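Local coordinates for major capsid protein P2 (PDB 2VVF), which forms the homotrimeric building block of the outer protein shell of the marine, lipid-containing bacteriophage PM2, at residues A[173-187]-A[215-227]. Sequence-based numbering, arbitrary orientation.
Sequences AAIHIKAAGVDAVEF and LDNTYTIDFMLEG
Strand 173-178 pairs edge to edge with strand 218-222, and strand 182-187 then passes over one face of that pair, so the contact combines antiparallel sheet pairing with the core between two sheets. Five main-chain hydrogen bonds, the last from Phe223 just past the strand, join the pair, among them Ile221 N to Ile175 O (2.8 Å) and the nearly straight Ile177 N to Tyr219 O (3.0 Å, 176°). Side chains alternate, and the inner face carries Ile175, Ile177, Tyr219 and Ile221. With CG anti to the backbone N (chi1 -168°), the Tyr219 ring extends from this face toward strand 182-187. Val185 runs antiparallel past it and sets CG2 over the centre of the ring, 3.5 Å from the Tyr219 centroid, a CH-pi contact; the phenol OH goes on to the carbonyl of Leu198. Val185 CG1 also meets Ile221 CD1 at 3.8 Å. The turn at 179-181 carries the chain into the facing sheet, giving the beta sandwich of the C-terminal jelly roll in this double jelly-roll capsid protein. At the far end of the core Phe223 turns its edge to the face of Phe187, CZ over the ring centre, with centroids 5.0 Å apart and planes at 56°, while Ile175 CD1 touches the rim of the Phe223 ring. Met1 of the second subunit packs on both phenylalanines, bringing the trimer interface up to the sandwich. The other face is mostly polar. His176 ND1 and Thr220 OG1 share a hydrogen bond of 2.7 Å in the imidazole plane; with NE2 hydrogen-bonded to Glu259, the ring is held at both nitrogens, which probably fixes its rotation. Beyond it, Asp222 OD1 accepts from Met224 N in an Asx turn, and OD2 forms a salt bridge with Arg71 of helix 63-71.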
ATOM      1  N   ALA A 173       8.867  -0.660 -19.880  1.00 23.80           N
ATOM      2  CA  ALA A 173       8.078  -0.343 -18.698  1.00 23.43           C
ATOM      3  C   ALA A 173       7.496   1.061 -18.788  1.00 26.97           C
ATOM      4  O   ALA A 173       6.337   1.285 -18.436  1.00 26.68           O
ATOM      5  CB  ALA A 173       8.923  -0.490 -17.440  1.00 24.14           C
ATOM      6  N   ALA A 174       8.305   2.006 -19.259  1.00 23.26           N
ATOM      7  CA  ALA A 174       7.859   3.386 -19.376  1.00 23.00           C
ATOM      8  C   ALA A 174       8.743   4.220 -20.291  1.00 26.88           C
ATOM      9  O   ALA A 174       9.863   3.834 -20.615  1.00 26.59           O
ATOM     10  CB  ALA A 174       7.770   4.027 -18.001  1.00 23.71           C
ATOM     11  N   ILE A 175       8.223   5.372 -20.697  1.00 23.55           N
ATOM     12  CA  ILE A 175       8.956   6.307 -21.540  1.00 23.30           C
ATOM     13  C   ILE A 175       8.783   7.698 -20.943  1.00 27.22           C
ATOM     14  O   ILE A 175       7.664   8.134 -20.687  1.00 26.66           O
ATOM     15  CB  ILE A 175       8.465   6.263 -22.996  1.00 26.30           C
ATOM     16  CG1 ILE A 175       8.702   4.880 -23.603  1.00 26.58           C
ATOM     17  CG2 ILE A 175       9.154   7.338 -23.824  1.00 26.90           C
ATOM     18  CD1 ILE A 175       7.883   4.616 -24.852  1.00 32.31           C
ATOM     19  N   HIS A 176       9.893   8.376 -20.686  1.00 24.13           N
ATOM     20  CA  HIS A 176       9.840   9.709 -20.100  1.00 24.06           C
ATOM     21  C   HIS A 176      10.378  10.764 -21.054  1.00 28.38           C
ATOM     22  O   HIS A 176      11.559  10.763 -21.390  1.00 27.88           O
ATOM     23  CB  HIS A 176      10.617   9.751 -18.783  1.00 24.79           C
ATOM     24  CG  HIS A 176      10.295   8.620 -17.856  1.00 27.93           C
ATOM     25  ND1 HIS A 176       9.257   8.673 -16.952  1.00 29.70           N
ATOM     26  CD2 HIS A 176      10.872   7.406 -17.697  1.00 29.56           C
ATOM     27  CE1 HIS A 176       9.208   7.539 -16.275  1.00 28.97           C
ATOM     28  NE2 HIS A 176      10.178   6.755 -16.707  1.00 29.29           N
ATOM     29  N   ILE A 177       9.500  11.663 -21.486  1.00 25.49           N
ATOM     30  CA  ILE A 177       9.887  12.741 -22.386  1.00 25.47           C
ATOM     31  C   ILE A 177      10.244  13.979 -21.573  1.00 29.86           C
ATOM     32  O   ILE A 177       9.376  14.617 -20.975  1.00 29.23           O
ATOM     33  CB  ILE A 177       8.779  13.044 -23.411  1.00 28.56           C
ATOM     34  CG1 ILE A 177       8.498  11.810 -24.272  1.00 28.89           C
ATOM     35  CG2 ILE A 177       9.164  14.239 -24.275  1.00 29.22           C
ATOM     36  CD1 ILE A 177       7.038  11.631 -24.618  1.00 35.54           C
ATOM     37  N   LYS A 178      11.532  14.302 -21.533  1.00 27.13           N
ATOM     38  CA  LYS A 178      12.005  15.454 -20.777  1.00 27.16           C
ATOM     39  C   LYS A 178      12.064  16.705 -21.643  1.00 32.13           C
ATOM     40  O   LYS A 178      13.050  16.946 -22.342  1.00 31.69           O
ATOM     41  CB  LYS A 178      13.373  15.164 -20.163  1.00 29.45           C
ATOM     42  CG  LYS A 178      13.376  14.003 -19.182  1.00 39.97           C
ATOM     43  CD  LYS A 178      14.267  14.300 -17.988  1.00 48.52           C
ATOM     44  CE  LYS A 178      15.699  13.860 -18.242  1.00 57.89           C
ATOM     45  NZ  LYS A 178      16.614  14.289 -17.150  1.00 66.76           N
ATOM     46  N   ALA A 179      10.996  17.492 -21.592  1.00 29.66           N
ATOM     47  CA  ALA A 179      10.893  18.731 -22.354  1.00 29.77           C
ATOM     48  C   ALA A 179       9.950  19.669 -21.611  1.00 34.45           C
ATOM     49  O   ALA A 179       9.062  19.216 -20.891  1.00 34.26           O
ATOM     50  CB  ALA A 179      10.374  18.451 -23.757  1.00 30.49           C
ATOM     51  N   ALA A 180      10.146  20.973 -21.779  1.00 31.41           N
ATOM     52  CA  ALA A 180       9.328  21.956 -21.076  1.00 31.34           C
ATOM     53  C   ALA A 180       8.061  22.412 -21.802  1.00 35.39           C
ATOM     54  O   ALA A 180       7.190  23.032 -21.192  1.00 35.15           O
ATOM     55  CB  ALA A 180      10.172  23.155 -20.675  1.00 32.03           C
ATOM     56  N   GLY A 181       7.956  22.119 -23.096  1.00 31.75           N
ATOM     57  CA  GLY A 181       6.800  22.565 -23.870  1.00 31.43           C
ATOM     58  C   GLY A 181       5.945  21.470 -24.504  1.00 35.05           C
ATOM     59  O   GLY A 181       5.363  21.676 -25.570  1.00 34.68           O
ATOM     60  N   VAL A 182       5.840  20.321 -23.842  1.00 31.21           N
ATOM     61  CA  VAL A 182       5.022  19.228 -24.357  1.00 30.82           C
ATOM     62  C   VAL A 182       3.576  19.355 -23.873  1.00 34.60           C
ATOM     63  O   VAL A 182       3.312  19.364 -22.672  1.00 34.21           O
ATOM     64  CB  VAL A 182       5.630  17.850 -24.027  1.00 34.47           C
ATOM     65  CG1 VAL A 182       4.706  16.732 -24.493  1.00 34.18           C
ATOM     66  CG2 VAL A 182       7.003  17.712 -24.671  1.00 34.21           C
ATOM     67  N   ASP A 183       2.651  19.480 -24.819  1.00 31.05           N
ATOM     68  CA  ASP A 183       1.234  19.641 -24.504  1.00 30.78           C
ATOM     69  C   ASP A 183       0.503  18.304 -24.427  1.00 33.75           C
ATOM     70  O   ASP A 183      -0.246  18.044 -23.482  1.00 33.27           O
ATOM     71  CB  ASP A 183       0.557  20.524 -25.554  1.00 32.79           C
ATOM     72  CG  ASP A 183       1.004  21.968 -25.478  1.00 45.19           C
ATOM     73  OD1 ASP A 183       1.152  22.490 -24.351  1.00 46.08           O
ATOM     74  OD2 ASP A 183       1.202  22.584 -26.548  1.00 52.31           O
ATOM     75  N   ALA A 184       0.697  17.476 -25.446  1.00 29.45           N
ATOM     76  CA  ALA A 184       0.041  16.179 -25.508  1.00 28.81           C
ATOM     77  C   ALA A 184       0.913  15.186 -26.260  1.00 31.78           C
ATOM     78  O   ALA A 184       1.782  15.574 -27.039  1.00 31.24           O
ATOM     79  CB  ALA A 184      -1.319  16.305 -26.176  1.00 29.48           C
ATOM     80  N   VAL A 185       0.677  13.903 -26.014  1.00 27.70           N
ATOM     81  CA  VAL A 185       1.442  12.849 -26.660  1.00 27.16           C
ATOM     82  C   VAL A 185       0.532  11.694 -27.042  1.00 30.71           C
ATOM     83  O   VAL A 185      -0.494  11.460 -26.408  1.00 30.44           O
ATOM     84  CB  VAL A 185       2.610  12.366 -25.770  1.00 30.85           C
ATOM     85  CG1 VAL A 185       3.361  11.220 -26.443  1.00 30.51           C
ATOM     86  CG2 VAL A 185       3.550  13.521 -25.448  1.00 30.60           C
ATOM     87  N   GLU A 186       0.917  10.977 -28.089  1.00 27.09           N
ATOM     88  CA  GLU A 186       0.153   9.836 -28.565  1.00 26.73           C
ATOM     89  C   GLU A 186       1.120   8.687 -28.813  1.00 30.45           C
ATOM     90  O   GLU A 186       2.196   8.883 -29.376  1.00 30.13           O
ATOM     91  CB  GLU A 186      -0.574  10.200 -29.863  1.00 28.10           C
ATOM     92  CG  GLU A 186      -1.302   9.042 -30.528  1.00 37.68           C
ATOM     93  CD  GLU A 186      -1.952   9.445 -31.838  1.00 57.05           C
ATOM     94  OE1 GLU A 186      -2.537  10.546 -31.900  1.00 52.32           O
ATOM     95  OE2 GLU A 186      -1.870   8.665 -32.811  1.00 50.75           O
ATOM     96  N   PHE A 187       0.750   7.493 -28.366  1.00 26.79           N
ATOM     97  CA  PHE A 187       1.601   6.328 -28.558  1.00 26.65           C
ATOM     98  C   PHE A 187       0.879   5.254 -29.358  1.00 30.95           C
ATOM     99  O   PHE A 187      -0.261   4.909 -29.062  1.00 30.43           O
ATOM    100  CB  PHE A 187       2.066   5.763 -27.215  1.00 28.31           C
ATOM    101  CG  PHE A 187       2.918   4.532 -27.341  1.00 29.65           C
ATOM    102  CD1 PHE A 187       4.258   4.631 -27.684  1.00 32.56           C
ATOM    103  CD2 PHE A 187       2.376   3.273 -27.133  1.00 31.56           C
ATOM    104  CE1 PHE A 187       5.043   3.496 -27.809  1.00 33.40           C
ATOM    105  CE2 PHE A 187       3.154   2.136 -27.256  1.00 34.27           C
ATOM    106  CZ  PHE A 187       4.490   2.247 -27.593  1.00 32.39           C
ATOM    107  N   LEU A 215       6.721  14.400 -12.597  1.00 26.40           N
ATOM    108  CA  LEU A 215       8.013  15.076 -12.630  1.00 26.22           C
ATOM    109  C   LEU A 215       7.937  16.349 -13.463  1.00 30.60           C
ATOM    110  O   LEU A 215       7.251  16.392 -14.484  1.00 30.17           O
ATOM    111  CB  LEU A 215       9.094  14.147 -13.187  1.00 26.17           C
ATOM    112  CG  LEU A 215       9.290  12.815 -12.460  1.00 30.63           C
ATOM    113  CD1 LEU A 215      10.341  11.965 -13.165  1.00 30.63           C
ATOM    114  CD2 LEU A 215       9.659  13.042 -10.999  1.00 32.49           C
ATOM    115  N   ASP A 216       8.645  17.384 -13.022  1.00 27.57           N
ATOM    116  CA  ASP A 216       8.656  18.662 -13.723  1.00 27.38           C
ATOM    117  C   ASP A 216       9.235  18.537 -15.128  1.00 30.70           C
ATOM    118  O   ASP A 216      10.224  17.838 -15.343  1.00 30.40           O
ATOM    119  CB  ASP A 216       9.442  19.703 -12.927  1.00 29.37           C
ATOM    120  CG  ASP A 216       8.785  20.042 -11.606  1.00 41.24           C
ATOM    121  OD1 ASP A 216       7.642  19.594 -11.379  1.00 42.14           O
ATOM    122  OD2 ASP A 216       9.411  20.755 -10.794  1.00 47.83           O
ATOM    123  N   ASN A 217       8.616  19.232 -16.077  1.00 26.71           N
ATOM    124  CA  ASN A 217       9.074  19.228 -17.463  1.00 26.16           C
ATOM    125  C   ASN A 217       9.265  17.815 -18.003  1.00 28.97           C
ATOM    126  O   ASN A 217      10.223  17.540 -18.728  1.00 28.55           O
ATOM    127  CB  ASN A 217      10.367  20.035 -17.601  1.00 26.83           C
ATOM    128  CG  ASN A 217      10.250  21.426 -17.005  1.00 48.78           C
ATOM    129  OD1 ASN A 217       9.296  22.155 -17.280  1.00 42.12           O
ATOM    130  ND2 ASN A 217      11.216  21.796 -16.174  1.00 41.55           N
ATOM    131  N   THR A 218       8.337  16.929 -17.654  1.00 24.80           N
ATOM    132  CA  THR A 218       8.386  15.540 -18.089  1.00 24.18           C
ATOM    133  C   THR A 218       7.005  14.996 -18.422  1.00 27.45           C
ATOM    134  O   THR A 218       6.055  15.194 -17.667  1.00 27.03           O
ATOM    135  CB  THR A 218       9.045  14.631 -17.033  1.00 30.34           C
ATOM    136  OG1 THR A 218      10.225  15.259 -16.518  1.00 29.76           O
ATOM    137  CG2 THR A 218       9.405  13.290 -17.654  1.00 28.25           C
ATOM    138  N   TYR A 219       6.913  14.270 -19.532  1.00 23.44           N
ATOM    139  CA  TYR A 219       5.674  13.615 -19.928  1.00 22.72           C
ATOM    140  C   TYR A 219       5.944  12.121 -19.838  1.00 26.15           C
ATOM    141  O   TYR A 219       6.640  11.555 -20.681  1.00 25.50           O
ATOM    142  CB  TYR A 219       5.279  13.991 -21.355  1.00 23.63           C
ATOM    143  CG  TYR A 219       3.870  13.587 -21.722  1.00 24.94           C
ATOM    144  CD1 TYR A 219       2.835  14.516 -21.711  1.00 26.79           C
ATOM    145  CD2 TYR A 219       3.572  12.279 -22.080  1.00 25.55           C
ATOM    146  CE1 TYR A 219       1.546  14.153 -22.045  1.00 27.35           C
ATOM    147  CE2 TYR A 219       2.287  11.905 -22.419  1.00 26.35           C
ATOM    148  CZ  TYR A 219       1.277  12.846 -22.401  1.00 33.45           C
ATOM    149  OH  TYR A 219      -0.005  12.479 -22.737  1.00 34.02           O
ATOM    150  N   THR A 220       5.435  11.500 -18.779  1.00 22.60           N
ATOM    151  CA  THR A 220       5.662  10.083 -18.541  1.00 22.27           C
ATOM    152  C   THR A 220       4.568   9.182 -19.097  1.00 26.55           C
ATOM    153  O   THR A 220       3.380   9.389 -18.836  1.00 26.23           O
ATOM    154  CB  THR A 220       5.903   9.799 -17.044  1.00 27.91           C
ATOM    155  OG1 THR A 220       7.143  10.391 -16.634  1.00 26.21           O
ATOM    156  CG2 THR A 220       5.944   8.300 -16.783  1.00 25.40           C
ATOM    157  N   ILE A 221       4.985   8.168 -19.847  1.00 23.24           N
ATOM    158  CA  ILE A 221       4.069   7.180 -20.396  1.00 23.09           C
ATOM    159  C   ILE A 221       4.328   5.872 -19.661  1.00 27.16           C
ATOM    160  O   ILE A 221       5.153   5.061 -20.083  1.00 26.84           O
ATOM    161  CB  ILE A 221       4.244   7.016 -21.913  1.00 26.27           C
ATOM    162  CG1 ILE A 221       3.734   8.259 -22.646  1.00 26.79           C
ATOM    163  CG2 ILE A 221       3.517   5.768 -22.401  1.00 26.67           C
ATOM    164  CD1 ILE A 221       4.014   8.247 -24.132  1.00 33.74           C
ATOM    165  N   ASP A 222       3.654   5.706 -18.527  1.00 23.69           N
ATOM    166  CA  ASP A 222       3.812   4.527 -17.684  1.00 23.39           C
ATOM    167  C   ASP A 222       2.996   3.349 -18.207  1.00 27.30           C
ATOM    168  O   ASP A 222       1.768   3.412 -18.261  1.00 27.11           O
ATOM    169  CB  ASP A 222       3.386   4.860 -16.253  1.00 25.12           C
ATOM    170  CG  ASP A 222       4.118   4.036 -15.219  1.00 33.86           C
ATOM    171  OD1 ASP A 222       4.425   2.858 -15.501  1.00 34.70           O
ATOM    172  OD2 ASP A 222       4.372   4.564 -14.116  1.00 38.43           O
ATOM    173  N   PHE A 223       3.685   2.275 -18.584  1.00 23.61           N
ATOM    174  CA  PHE A 223       3.021   1.080 -19.100  1.00 23.20           C
ATOM    175  C   PHE A 223       2.815   0.042 -18.000  1.00 27.46           C
ATOM    176  O   PHE A 223       2.328  -1.057 -18.259  1.00 27.18           O
ATOM    177  CB  PHE A 223       3.833   0.464 -20.244  1.00 24.81           C
ATOM    178  CG  PHE A 223       3.942   1.342 -21.458  1.00 26.07           C
ATOM    179  CD1 PHE A 223       2.820   1.648 -22.213  1.00 28.94           C
ATOM    180  CD2 PHE A 223       5.169   1.843 -21.858  1.00 27.94           C
ATOM    181  CE1 PHE A 223       2.922   2.454 -23.336  1.00 29.71           C
ATOM    182  CE2 PHE A 223       5.277   2.645 -22.980  1.00 30.59           C
ATOM    183  CZ  PHE A 223       4.152   2.952 -23.719  1.00 28.60           C
ATOM    184  N   MET A 224       3.197   0.393 -16.777  1.00 24.21           N
ATOM    185  CA  MET A 224       3.060  -0.512 -15.640  1.00 24.03           C
ATOM    186  C   MET A 224       2.402   0.184 -14.455  1.00 28.32           C
ATOM    187  O   MET A 224       2.802  -0.014 -13.307  1.00 27.98           O
ATOM    188  CB  MET A 224       4.430  -1.055 -15.221  1.00 26.23           C
ATOM    189  CG  MET A 224       5.051  -2.018 -16.218  1.00 29.75           C
ATOM    190  SD  MET A 224       6.351  -3.025 -15.481  1.00 33.72           S
ATOM    191  CE  MET A 224       7.265  -1.781 -14.566  1.00 30.43           C
ATOM    192  N   LEU A 225       1.392   0.999 -14.740  1.00 25.13           N
ATOM    193  CA  LEU A 225       0.684   1.748 -13.706  1.00 24.96           C
ATOM    194  C   LEU A 225       0.109   0.866 -12.594  1.00 29.40           C
ATOM    195  O   LEU A 225       0.097   1.256 -11.425  1.00 29.19           O
ATOM    196  CB  LEU A 225      -0.408   2.621 -14.330  1.00 24.89           C
ATOM    197  CG  LEU A 225       0.080   3.883 -15.048  1.00 29.37           C
ATOM    198  CD1 LEU A 225      -1.004   4.451 -15.953  1.00 29.47           C
ATOM    199  CD2 LEU A 225       0.552   4.929 -14.049  1.00 31.61           C
ATOM    200  N   GLU A 226      -0.359  -0.321 -12.960  1.00 26.10           N
ATOM    201  CA  GLU A 226      -0.932  -1.251 -11.990  1.00 25.91           C
ATOM    202  C   GLU A 226       0.136  -2.065 -11.265  1.00 29.70           C
ATOM    203  O   GLU A 226      -0.153  -2.738 -10.276  1.00 29.46           O
ATOM    204  CB  GLU A 226      -1.904  -2.207 -12.679  1.00 27.30           C
ATOM    205  CG  GLU A 226      -3.168  -1.557 -13.203  1.00 36.73           C
ATOM    206  CD  GLU A 226      -4.081  -2.557 -13.875  1.00 54.46           C
ATOM    207  OE1 GLU A 226      -3.755  -3.003 -14.995  1.00 45.26           O
ATOM    208  OE2 GLU A 226      -5.103  -2.933 -13.264  1.00 48.97           O
ATOM    209  N   GLY A 227       1.361  -2.024 -11.775  1.00 25.97           N
ATOM    210  CA  GLY A 227       2.456  -2.779 -11.177  1.00 25.46           C
ATOM    211  C   GLY A 227       2.583  -4.133 -11.861  1.00 28.59           C
ATOM    212  O   GLY A 227       3.448  -4.935 -11.518  1.00 28.09           O
TER